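Local coordinates for ArtJ (Geobacillus stearothermophilus, PDB 2PVU), which binds lysine, arginine and histidine as the solute receptor of an ABC transport system, probably handing them to its partner membrane transporter Art(MP)2, at residues G88-F93 against V152-T157. Numbering follows the deposited sequence.
With LYS (lysine), chain E.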
ATOM      1  N   GLY A  88      -3.090 -11.919  -2.205  1.00 25.78           N
ATOM      2  CA  GLY A  88      -3.044 -11.232  -3.497  1.00 25.42           C
ATOM      3  C   GLY A  88      -4.072 -10.094  -3.483  1.00 25.19           C
ATOM      4  O   GLY A  88      -4.973 -10.073  -2.647  1.00 24.82           O
ATOM      5  N   TRP A  89      -3.911  -9.142  -4.391  1.00 23.79           N
ATOM      6  CA  TRP A  89      -4.569  -7.848  -4.257  1.00 23.01           C
ATOM      7  C   TRP A  89      -6.052  -7.969  -4.633  1.00 24.39           C
ATOM      8  O   TRP A  89      -6.957  -7.584  -3.859  1.00 23.48           O
ATOM      9  CB  TRP A  89      -3.845  -6.869  -5.190  1.00 22.93           C
ATOM     10  CG  TRP A  89      -4.382  -5.451  -5.230  1.00 20.03           C
ATOM     11  CD1 TRP A  89      -5.021  -4.822  -6.312  1.00 21.40           C
ATOM     12  CD2 TRP A  89      -4.359  -4.508  -4.176  1.00 22.49           C
ATOM     13  NE1 TRP A  89      -5.339  -3.527  -5.975  1.00 21.68           N
ATOM     14  CE2 TRP A  89      -4.966  -3.315  -4.659  1.00 22.78           C
ATOM     15  CE3 TRP A  89      -3.891  -4.543  -2.840  1.00 21.78           C
ATOM     16  CZ2 TRP A  89      -5.091  -2.159  -3.851  1.00 23.96           C
ATOM     17  CZ3 TRP A  89      -4.001  -3.376  -2.030  1.00 23.57           C
ATOM     18  CH2 TRP A  89      -4.584  -2.208  -2.532  1.00 20.61           C
ATOM     19  N   ASP A  90      -6.317  -8.430  -5.843  1.00 23.39           N
ATOM     20  CA  ASP A  90      -7.717  -8.492  -6.243  1.00 24.81           C
ATOM     21  C   ASP A  90      -8.507  -9.521  -5.390  1.00 24.40           C
ATOM     22  O   ASP A  90      -9.656  -9.253  -4.964  1.00 24.63           O
ATOM     23  CB  ASP A  90      -7.857  -8.694  -7.754  1.00 25.12           C
ATOM     24  CG  ASP A  90      -7.528  -7.400  -8.519  1.00 29.89           C
ATOM     25  OD1 ASP A  90      -8.277  -6.402  -8.378  1.00 31.22           O
ATOM     26  OD2 ASP A  90      -6.512  -7.360  -9.226  1.00 31.91           O
ATOM     27  N   PRO A  91      -7.897 -10.686  -5.120  1.00 24.28           N
ATOM     28  CA  PRO A  91      -8.536 -11.606  -4.158  1.00 23.50           C
ATOM     29  C   PRO A  91      -8.811 -11.021  -2.808  1.00 23.38           C
ATOM     30  O   PRO A  91      -9.814 -11.403  -2.203  1.00 21.89           O
ATOM     31  CB  PRO A  91      -7.532 -12.748  -4.031  1.00 24.05           C
ATOM     32  CG  PRO A  91      -6.912 -12.799  -5.480  1.00 24.65           C
ATOM     33  CD  PRO A  91      -6.708 -11.293  -5.751  1.00 24.28           C
ATOM     34  N   LEU A  92      -7.937 -10.132  -2.326  1.00 22.92           N
ATOM     35  CA  LEU A  92      -8.109  -9.520  -0.989  1.00 24.37           C
ATOM     36  C   LEU A  92      -9.459  -8.786  -0.942  1.00 23.71           C
ATOM     37  O   LEU A  92     -10.253  -8.954   0.011  1.00 22.28           O
ATOM     38  CB  LEU A  92      -6.937  -8.592  -0.657  1.00 22.62           C
ATOM     39  CG  LEU A  92      -7.105  -7.686   0.583  1.00 27.12           C
ATOM     40  CD1 LEU A  92      -7.393  -8.563   1.814  1.00 27.41           C
ATOM     41  CD2 LEU A  92      -5.854  -6.814   0.767  1.00 26.63           C
ATOM     42  N   PHE A  93      -9.743  -8.016  -1.983  1.00 24.19           N
ATOM     43  CA  PHE A  93     -10.980  -7.239  -2.003  1.00 24.61           C
ATOM     44  C   PHE A  93     -12.202  -8.118  -2.192  1.00 24.16           C
ATOM     45  O   PHE A  93     -13.251  -7.878  -1.578  1.00 23.58           O
ATOM     46  CB  PHE A  93     -10.906  -6.104  -3.036  1.00 24.96           C
ATOM     47  CG  PHE A  93      -9.995  -4.985  -2.584  1.00 27.73           C
ATOM     48  CD1 PHE A  93     -10.499  -3.882  -1.898  1.00 26.79           C
ATOM     49  CD2 PHE A  93      -8.625  -5.095  -2.768  1.00 26.93           C
ATOM     50  CE1 PHE A  93      -9.643  -2.886  -1.441  1.00 28.13           C
ATOM     51  CE2 PHE A  93      -7.756  -4.118  -2.310  1.00 24.17           C
ATOM     52  CZ  PHE A  93      -8.261  -3.007  -1.638  1.00 27.16           C
ATOM     53  N   VAL A 152       0.734   0.120 -14.061  1.00 20.32           N
ATOM     54  CA  VAL A 152       0.166   0.285 -12.717  1.00 20.70           C
ATOM     55  C   VAL A 152      -0.262  -1.071 -12.198  1.00 21.59           C
ATOM     56  O   VAL A 152      -0.470  -2.017 -12.979  1.00 21.58           O
ATOM     57  CB  VAL A 152      -1.093   1.195 -12.717  1.00 20.20           C
ATOM     58  CG1 VAL A 152      -0.718   2.658 -13.030  1.00 21.96           C
ATOM     59  CG2 VAL A 152      -2.167   0.650 -13.695  1.00 19.46           C
ATOM     60  N   GLN A 153      -0.438  -1.156 -10.885  1.00 21.31           N
ATOM     61  CA  GLN A 153      -1.105  -2.318 -10.334  1.00 21.98           C
ATOM     62  C   GLN A 153      -2.622  -2.143 -10.493  1.00 21.46           C
ATOM     63  O   GLN A 153      -3.165  -1.026 -10.312  1.00 21.33           O
ATOM     64  CB  GLN A 153      -0.704  -2.583  -8.890  1.00 21.82           C
ATOM     65  CG  GLN A 153      -1.429  -3.807  -8.291  1.00 20.87           C
ATOM     66  CD  GLN A 153      -0.931  -4.157  -6.897  1.00 24.22           C
ATOM     67  OE1 GLN A 153      -0.337  -3.322  -6.206  1.00 25.13           O
ATOM     68  NE2 GLN A 153      -1.196  -5.380  -6.474  1.00 23.01           N
ATOM     69  N   ASN A 154      -3.273  -3.211 -10.940  1.00 21.72           N
ATOM     70  CA  ASN A 154      -4.730  -3.189 -11.170  1.00 21.57           C
ATOM     71  C   ASN A 154      -5.465  -2.653  -9.940  1.00 22.32           C
ATOM     72  O   ASN A 154      -5.126  -3.014  -8.816  1.00 22.50           O
ATOM     73  CB  ASN A 154      -5.238  -4.604 -11.432  1.00 20.92           C
ATOM     74  CG  ASN A 154      -6.678  -4.620 -11.865  1.00 25.47           C
ATOM     75  OD1 ASN A 154      -7.027  -4.018 -12.876  1.00 25.20           O
ATOM     76  ND2 ASN A 154      -7.527  -5.319 -11.106  1.00 23.70           N
ATOM     77  N   ALA A 155      -6.491  -1.843 -10.155  1.00 23.50           N
ATOM     78  CA  ALA A 155      -7.372  -1.426  -9.056  1.00 24.92           C
ATOM     79  C   ALA A 155      -6.640  -0.745  -7.893  1.00 24.99           C
ATOM     80  O   ALA A 155      -6.915  -1.015  -6.714  1.00 24.17           O
ATOM     81  CB  ALA A 155      -8.236  -2.593  -8.576  1.00 25.78           C
ATOM     82  N   THR A 156      -5.741   0.187  -8.250  1.00 24.21           N
ATOM     83  CA  THR A 156      -5.023   1.012  -7.295  1.00 23.69           C
ATOM     84  C   THR A 156      -5.277   2.494  -7.557  1.00 23.52           C
ATOM     85  O   THR A 156      -5.790   2.899  -8.625  1.00 23.17           O
ATOM     86  CB  THR A 156      -3.494   0.778  -7.317  1.00 23.21           C
ATOM     87  OG1 THR A 156      -2.991   1.096  -8.621  1.00 21.19           O
ATOM     88  CG2 THR A 156      -3.144  -0.690  -7.005  1.00 20.01           C
ATOM     89  N   THR A 157      -4.924   3.318  -6.574  1.00 23.69           N
ATOM     90  CA  THR A 157      -5.036   4.768  -6.740  1.00 22.68           C
ATOM     91  C   THR A 157      -4.007   5.236  -7.798  1.00 22.90           C
ATOM     92  O   THR A 157      -4.166   6.307  -8.358  1.00 22.36           O
ATOM     93  CB  THR A 157      -4.826   5.509  -5.414  1.00 23.38           C
ATOM     94  OG1 THR A 157      -3.618   5.035  -4.842  1.00 22.13           O
ATOM     95  CG2 THR A 157      -5.960   5.226  -4.416  1.00 21.42           C
TER
HETATM   96  N   LYS E 301      -2.075   2.713  -1.878  1.00 18.22           N
HETATM   97  CA  LYS E 301      -2.516   2.341  -3.263  1.00 18.47           C
HETATM   98  C   LYS E 301      -3.974   1.862  -3.219  1.00 18.55           C
HETATM   99  O   LYS E 301      -4.581   1.635  -4.255  1.00 18.43           O
HETATM  100  CB  LYS E 301      -1.638   1.224  -3.816  1.00 17.63           C
HETATM  101  CG  LYS E 301      -1.678  -0.040  -2.923  1.00 18.32           C
HETATM  102  CD  LYS E 301      -1.223  -1.294  -3.699  1.00 16.58           C
HETATM  103  CE  LYS E 301      -0.774  -2.365  -2.716  1.00 21.26           C
HETATM  104  NZ  LYS E 301      -0.496  -3.714  -3.447  1.00 22.20           N
HETATM  105  OXT LYS E 301      -4.561   1.677  -2.131  1.00 18.05           O
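Across the ligand cleft, the first turn of helix 89-98 faces the loop N154-T156 that links strand 150-153 to helix 157-166, with D90 CA and A155 CA 7.6 Å apart. W89 makes the largest single share of the contact. Its side chain extends away from its own backbone N (chi1 179°), carrying the indole to the loop, where W89 NE1 donates to A155 O over 3.1 Å. That oxygen lies close to the ring plane, but the N-H comes down from above the carbonyl plane, with 146° at hydrogen. One indole face takes the ligand lysine, whose CE sits 3.5 Å from W89 CZ3; F93 backs the opposite face. A broad ring that also donates from its edge can thus flank an aliphatic chain and still reach the loop. Q153 comes over the ligand's face of the ring, offset toward the rim, its NE2 3.3 Å from W89 CB and its amide plane 37° from the ring. Q153 OE1 accepts from the lysine NZ at 2.8 Å and from T178, while NE2 donates to D49 and E176, so both ends of the amide are used. Farther from the ligand, N154 ND2 meets the D90 carboxylate, 3.0 Å from OD2 on its syn side, with a weak bond to OD1; an amide N-H suits a carboxylate offering two oxygens. T156, at the N-cap of helix 157-166, donates OG1 to Q153 O and accepts from Q159 N, as a hydroxyl can, while T157 N binds lysine O at 2.9 Å. A leucine in place of W89 would probably leave A155 O without its indole donor and uncover one flank of the lysine chain. Polar bonds thus join the two lobes beside the bound lysine, as expected of a closed, ligand-bound family 3 solute-binding protein.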